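Local structure of AimR transcriptional regulator (Bacillus phage phi3T, 5ZVV) at residues A[295-299]-A[329-333]; A[324-329]-A[350-356]. The protein activates transcription of the aimX locus as a dimer, apparently promoting the lytic cycle, until the arbitrium peptide converts it to an inactive monomer. One frame throughout, in Å; residues are numbered along the deposited sequence.

Interaction 1. Residues A[295-299]-A[329-333]; sequences QLRAF and FYYYY
This is a buried packing contact between two nearly parallel helices, 291-304 and 324-338, in the TPR-like helical array of AimR. They are separated in sequence by helix 307-318, so the pairing corresponds to first helices of successive helical hairpins lying side by side, as in TPR superhelices. Both segments are regular α-helix, with F299 N hydrogen-bonded to Q295 O and Y333 N to F329 O (2.9 Å each). Their axes approach to 10.6 Å at a crossing angle of +17°, with Q295 CA 7.0 Å from Y330 CA and F299 CA 6.5 Å from Y333 CA. Y333 (chi1 m) wedges between Q295 and F299, its CE1 lying over one face of the F299 ring at 3.4 Å from CD2; the rings meet obliquely at 41°, centroids 4.8 Å apart. F299 (chi1 t) also reaches Y332, CZ to CE2 4.4 Å. Q295 (mt) extends across the gap, its CB 3.8 Å from Y333 CE2 and its NE2 hydrogen-bonded to Q322 OE1. F272 of helix 260-277 packs on L296 and Y333. One water bridges the helices, 3.0 Å from Q295 OE1, to which it donates, and 2.5 Å from Y333 OH.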
# COMPACT_ATOMS: atom_id res chain seq x y z
N GLN A 295 -15.88 24.60 -1.55
CA GLN A 295 -15.88 24.31 -0.12
C GLN A 295 -15.36 25.49 0.69
O GLN A 295 -15.93 25.84 1.73
CB GLN A 295 -15.03 23.08 0.18
CG GLN A 295 -15.66 21.75 -0.18
CD GLN A 295 -14.87 20.59 0.38
OE1 GLN A 295 -13.80 20.78 0.95
NE2 GLN A 295 -15.40 19.38 0.22
N LEU A 296 -14.27 26.11 0.22
CA LEU A 296 -13.71 27.26 0.93
C LEU A 296 -14.67 28.44 0.91
O LEU A 296 -14.79 29.16 1.91
CB LEU A 296 -12.37 27.64 0.31
CG LEU A 296 -11.29 26.59 0.55
CD1 LEU A 296 -9.99 26.95 -0.14
CD2 LEU A 296 -11.08 26.41 2.04
N ARG A 297 -15.36 28.65 -0.21
CA ARG A 297 -16.34 29.73 -0.29
C ARG A 297 -17.51 29.48 0.67
O ARG A 297 -17.99 30.41 1.32
CB ARG A 297 -16.84 29.87 -1.73
CG ARG A 297 -17.88 30.95 -1.94
CD ARG A 297 -18.29 31.03 -3.40
NE ARG A 297 -19.34 32.01 -3.63
CZ ARG A 297 -19.92 32.23 -4.80
NH1 ARG A 297 -19.56 31.52 -5.87
NH2 ARG A 297 -20.87 33.14 -4.91
N ALA A 298 -17.97 28.23 0.76
CA ALA A 298 -19.02 27.91 1.72
C ALA A 298 -18.54 28.09 3.15
O ALA A 298 -19.29 28.55 4.02
CB ALA A 298 -19.52 26.48 1.49
N PHE A 299 -17.28 27.75 3.42
CA PHE A 299 -16.67 28.02 4.72
C PHE A 299 -16.75 29.50 5.05
O PHE A 299 -17.21 29.89 6.13
CB PHE A 299 -15.22 27.53 4.69
CG PHE A 299 -14.57 27.39 6.05
CD1 PHE A 299 -15.26 27.69 7.22
CD2 PHE A 299 -13.26 26.94 6.15
CE1 PHE A 299 -14.65 27.56 8.45
CE2 PHE A 299 -12.65 26.80 7.39
CZ PHE A 299 -13.34 27.11 8.54
N PHE A 329 -13.67 17.33 4.95
CA PHE A 329 -13.95 18.76 5.03
C PHE A 329 -15.44 19.05 4.89
O PHE A 329 -16.00 19.86 5.64
CB PHE A 329 -13.16 19.51 3.96
CG PHE A 329 -11.68 19.56 4.22
CD1 PHE A 329 -11.16 20.46 5.13
CD2 PHE A 329 -10.82 18.70 3.55
CE1 PHE A 329 -9.80 20.50 5.37
CE2 PHE A 329 -9.46 18.74 3.79
CZ PHE A 329 -8.95 19.64 4.70
N TYR A 330 -16.10 18.38 3.94
CA TYR A 330 -17.51 18.63 3.65
C TYR A 330 -18.38 18.43 4.89
O TYR A 330 -19.16 19.31 5.26
CB TYR A 330 -17.97 17.71 2.51
CG TYR A 330 -19.45 17.72 2.23
CD1 TYR A 330 -20.02 18.66 1.38
CD2 TYR A 330 -20.29 16.75 2.78
CE1 TYR A 330 -21.37 18.66 1.11
CE2 TYR A 330 -21.65 16.74 2.52
CZ TYR A 330 -22.18 17.70 1.68
OH TYR A 330 -23.54 17.69 1.42
N TYR A 331 -18.24 17.28 5.55
CA TYR A 331 -19.01 17.04 6.76
C TYR A 331 -18.53 17.91 7.92
O TYR A 331 -19.31 18.15 8.85
CB TYR A 331 -18.95 15.57 7.15
CG TYR A 331 -19.59 14.64 6.15
CD1 TYR A 331 -20.95 14.36 6.20
CD2 TYR A 331 -18.84 14.05 5.14
CE1 TYR A 331 -21.54 13.51 5.29
CE2 TYR A 331 -19.43 13.20 4.22
CZ TYR A 331 -20.78 12.93 4.30
OH TYR A 331 -21.37 12.09 3.38
N TYR A 332 -17.29 18.39 7.90
CA TYR A 332 -16.89 19.38 8.89
C TYR A 332 -17.70 20.66 8.75
O TYR A 332 -18.18 21.22 9.74
CB TYR A 332 -15.39 19.67 8.80
CG TYR A 332 -14.94 20.79 9.70
CD1 TYR A 332 -14.98 20.66 11.09
CD2 TYR A 332 -14.48 22.00 9.18
CE1 TYR A 332 -14.57 21.68 11.92
CE2 TYR A 332 -14.07 23.03 10.00
CZ TYR A 332 -14.12 22.87 11.37
OH TYR A 332 -13.72 23.89 12.20
N TYR A 333 -17.87 21.14 7.51
CA TYR A 333 -18.65 22.35 7.29
C TYR A 333 -20.13 22.12 7.59
O TYR A 333 -20.80 22.98 8.19
CB TYR A 333 -18.46 22.85 5.86
CG TYR A 333 -17.01 23.08 5.50
CD1 TYR A 333 -16.16 23.76 6.36
CD2 TYR A 333 -16.49 22.61 4.31
CE1 TYR A 333 -14.84 23.97 6.04
CE2 TYR A 333 -15.16 22.81 3.97
CZ TYR A 333 -14.34 23.49 4.85
OH TYR A 333 -13.03 23.70 4.52
O HOH W 1 -12.18 22.82 2.39

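Interaction 2. Residues A[324-329]-A[350-356]; sequences ENELGF and YFKKSDD
The first turns of helix 324-338 pack against the end of helix 341-353 in antiparallel register: N325 CA lies 5.4 Å from S354 CA, and G328 CA 4.8 Å from Y350 CA. These consecutive helices form an antiparallel hairpin, consistent with the TPR-like family. Helix 341-353 ends in a Schellman motif, with D355 at positive phi and hydrogen bonds from D356 N to F351 O (2.9 Å) and D355 N to K352 O (3.0 Å). Direct polar contacts centre on N325 (chi1 t), whose ND2 donates to D356 OD2 at 2.7 Å and S354 OG at 3.2 Å, tying the helix start to this turn. Water-mediated links join E324 and K353: one water is 2.8 Å from E324 OE1 and 3.1 Å from K353 NZ. Apolar contacts are CH-pi and T-shaped. G328 CA sits over the F351 ring, 4.0 Å from its centroid; an ideal CB would come 2.9 Å from F351 CD1. L327 CB lies over the Y350 face, 3.8 Å from the centroid, and F351 points its edge at the F329 face (centroids 5.0 Å, planes 83°). Beyond the hairpin, F329 touches Q295 of helix 291-304 and L362 of helix 361-369.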
# COMPACT_ATOMS: atom_id res chain seq x y z
N GLU A 324 -12.78 11.13 -0.44
CA GLU A 324 -13.02 10.93 0.99
C GLU A 324 -12.45 12.07 1.83
O GLU A 324 -13.06 12.48 2.82
CB GLU A 324 -12.45 9.58 1.42
CG GLU A 324 -13.06 8.41 0.64
CD GLU A 324 -12.39 7.09 0.95
OE1 GLU A 324 -13.04 6.23 1.59
OE2 GLU A 324 -11.22 6.91 0.55
N ASN A 325 -11.28 12.59 1.46
CA ASN A 325 -10.71 13.74 2.17
C ASN A 325 -11.61 14.96 2.03
O ASN A 325 -11.98 15.61 3.02
CB ASN A 325 -9.30 14.01 1.63
CG ASN A 325 -8.48 14.90 2.54
OD1 ASN A 325 -8.29 16.09 2.27
ND2 ASN A 325 -7.98 14.34 3.64
N GLU A 326 -11.99 15.28 0.78
CA GLU A 326 -12.96 16.33 0.54
C GLU A 326 -14.25 16.09 1.31
O GLU A 326 -14.91 17.05 1.73
CB GLU A 326 -13.27 16.43 -0.96
CG GLU A 326 -12.14 17.02 -1.79
CD GLU A 326 -12.32 16.79 -3.28
OE1 GLU A 326 -13.12 15.91 -3.65
OE2 GLU A 326 -11.67 17.49 -4.08
N LEU A 327 -14.62 14.83 1.52
CA LEU A 327 -15.81 14.54 2.31
C LEU A 327 -15.58 14.81 3.79
O LEU A 327 -16.51 15.18 4.51
CB LEU A 327 -16.27 13.11 2.09
CG LEU A 327 -17.05 12.90 0.79
CD1 LEU A 327 -17.44 11.44 0.62
CD2 LEU A 327 -18.28 13.80 0.77
N GLY A 328 -14.34 14.63 4.27
CA GLY A 328 -14.03 15.02 5.63
C GLY A 328 -14.23 16.51 5.85
O GLY A 328 -14.89 16.93 6.80
N PHE A 329 -13.67 17.33 4.95
CA PHE A 329 -13.95 18.76 5.03
C PHE A 329 -15.44 19.05 4.89
O PHE A 329 -16.00 19.86 5.64
CB PHE A 329 -13.16 19.51 3.96
CG PHE A 329 -11.68 19.56 4.22
CD1 PHE A 329 -11.16 20.46 5.13
CD2 PHE A 329 -10.82 18.70 3.55
CE1 PHE A 329 -9.80 20.50 5.37
CE2 PHE A 329 -9.46 18.74 3.79
CZ PHE A 329 -8.95 19.64 4.70
N TYR A 350 -14.23 10.11 7.51
CA TYR A 350 -13.68 10.31 6.18
C TYR A 350 -12.22 10.75 6.22
O TYR A 350 -11.42 10.34 5.36
CB TYR A 350 -14.53 11.31 5.40
CG TYR A 350 -15.76 10.68 4.81
CD1 TYR A 350 -15.66 9.78 3.75
CD2 TYR A 350 -17.03 10.96 5.32
CE1 TYR A 350 -16.79 9.19 3.21
CE2 TYR A 350 -18.16 10.37 4.78
CZ TYR A 350 -18.03 9.48 3.73
OH TYR A 350 -19.15 8.89 3.18
N PHE A 351 -11.83 11.56 7.21
CA PHE A 351 -10.42 11.86 7.40
C PHE A 351 -9.62 10.60 7.73
O PHE A 351 -8.45 10.48 7.35
CB PHE A 351 -10.23 12.91 8.49
CG PHE A 351 -10.44 14.32 8.01
CD1 PHE A 351 -9.80 14.77 6.87
CD2 PHE A 351 -11.28 15.18 8.69
CE1 PHE A 351 -9.99 16.06 6.42
CE2 PHE A 351 -11.47 16.48 8.25
CZ PHE A 351 -10.82 16.92 7.11
N LYS A 352 -10.24 9.66 8.45
CA LYS A 352 -9.58 8.38 8.72
C LYS A 352 -9.45 7.55 7.45
O LYS A 352 -8.39 6.99 7.17
CB LYS A 352 -10.36 7.60 9.78
CG LYS A 352 -10.16 8.11 11.19
CD LYS A 352 -8.81 7.70 11.74
CE LYS A 352 -8.74 7.93 13.24
NZ LYS A 352 -7.50 7.39 13.84
N LYS A 353 -10.53 7.47 6.66
CA LYS A 353 -10.49 6.67 5.44
C LYS A 353 -9.48 7.21 4.44
O LYS A 353 -8.92 6.44 3.65
CB LYS A 353 -11.88 6.61 4.80
CG LYS A 353 -12.85 5.67 5.49
CD LYS A 353 -14.15 5.59 4.72
CE LYS A 353 -15.15 4.65 5.38
NZ LYS A 353 -16.43 4.59 4.62
N SER A 354 -9.22 8.52 4.46
CA SER A 354 -8.24 9.13 3.57
C SER A 354 -6.86 9.21 4.20
O SER A 354 -5.96 9.81 3.61
CB SER A 354 -8.70 10.52 3.14
OG SER A 354 -8.87 11.38 4.25
N ASP A 355 -6.68 8.61 5.39
CA ASP A 355 -5.37 8.52 6.04
C ASP A 355 -4.78 9.91 6.28
O ASP A 355 -3.57 10.14 6.12
CB ASP A 355 -4.41 7.65 5.22
CG ASP A 355 -3.23 7.15 6.03
OD1 ASP A 355 -3.22 7.36 7.26
OD2 ASP A 355 -2.31 6.55 5.43
N ASP A 356 -5.64 10.86 6.65
CA ASP A 356 -5.24 12.24 6.91
C ASP A 356 -5.13 12.41 8.42
O ASP A 356 -6.13 12.53 9.12
CB ASP A 356 -6.25 13.21 6.30
CG ASP A 356 -5.74 14.65 6.29
OD1 ASP A 356 -4.91 15.02 7.14
OD2 ASP A 356 -6.19 15.42 5.41
O HOH W 2 -15.76 5.55 1.73
O HOH W 3 -9.81 4.24 2.20

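How the interactions relate
The centres of the two contacts lie 13 Å apart, on the same side of the chain's centre, and both use helix 324-338. Along the sequence their segments alternate: 295-299, 324-329, 329-333, 350-356. Interaction 1 joins this shared helix to 291-304, two helices back, whereas interaction 2 joins it to 341-353, its successor; together they combine the between-hairpin and within-hairpin packing that builds a TPR-like array. F329 belongs to both. The contacts also touch directly, through a probable hydrogen bond from Q295 NE2 to E326 O (2.8 Å) and packing of Y331 CE2 on Y350 CE2 (3.2 Å), so they adjoin within the C-terminal part of this dimeric regulator.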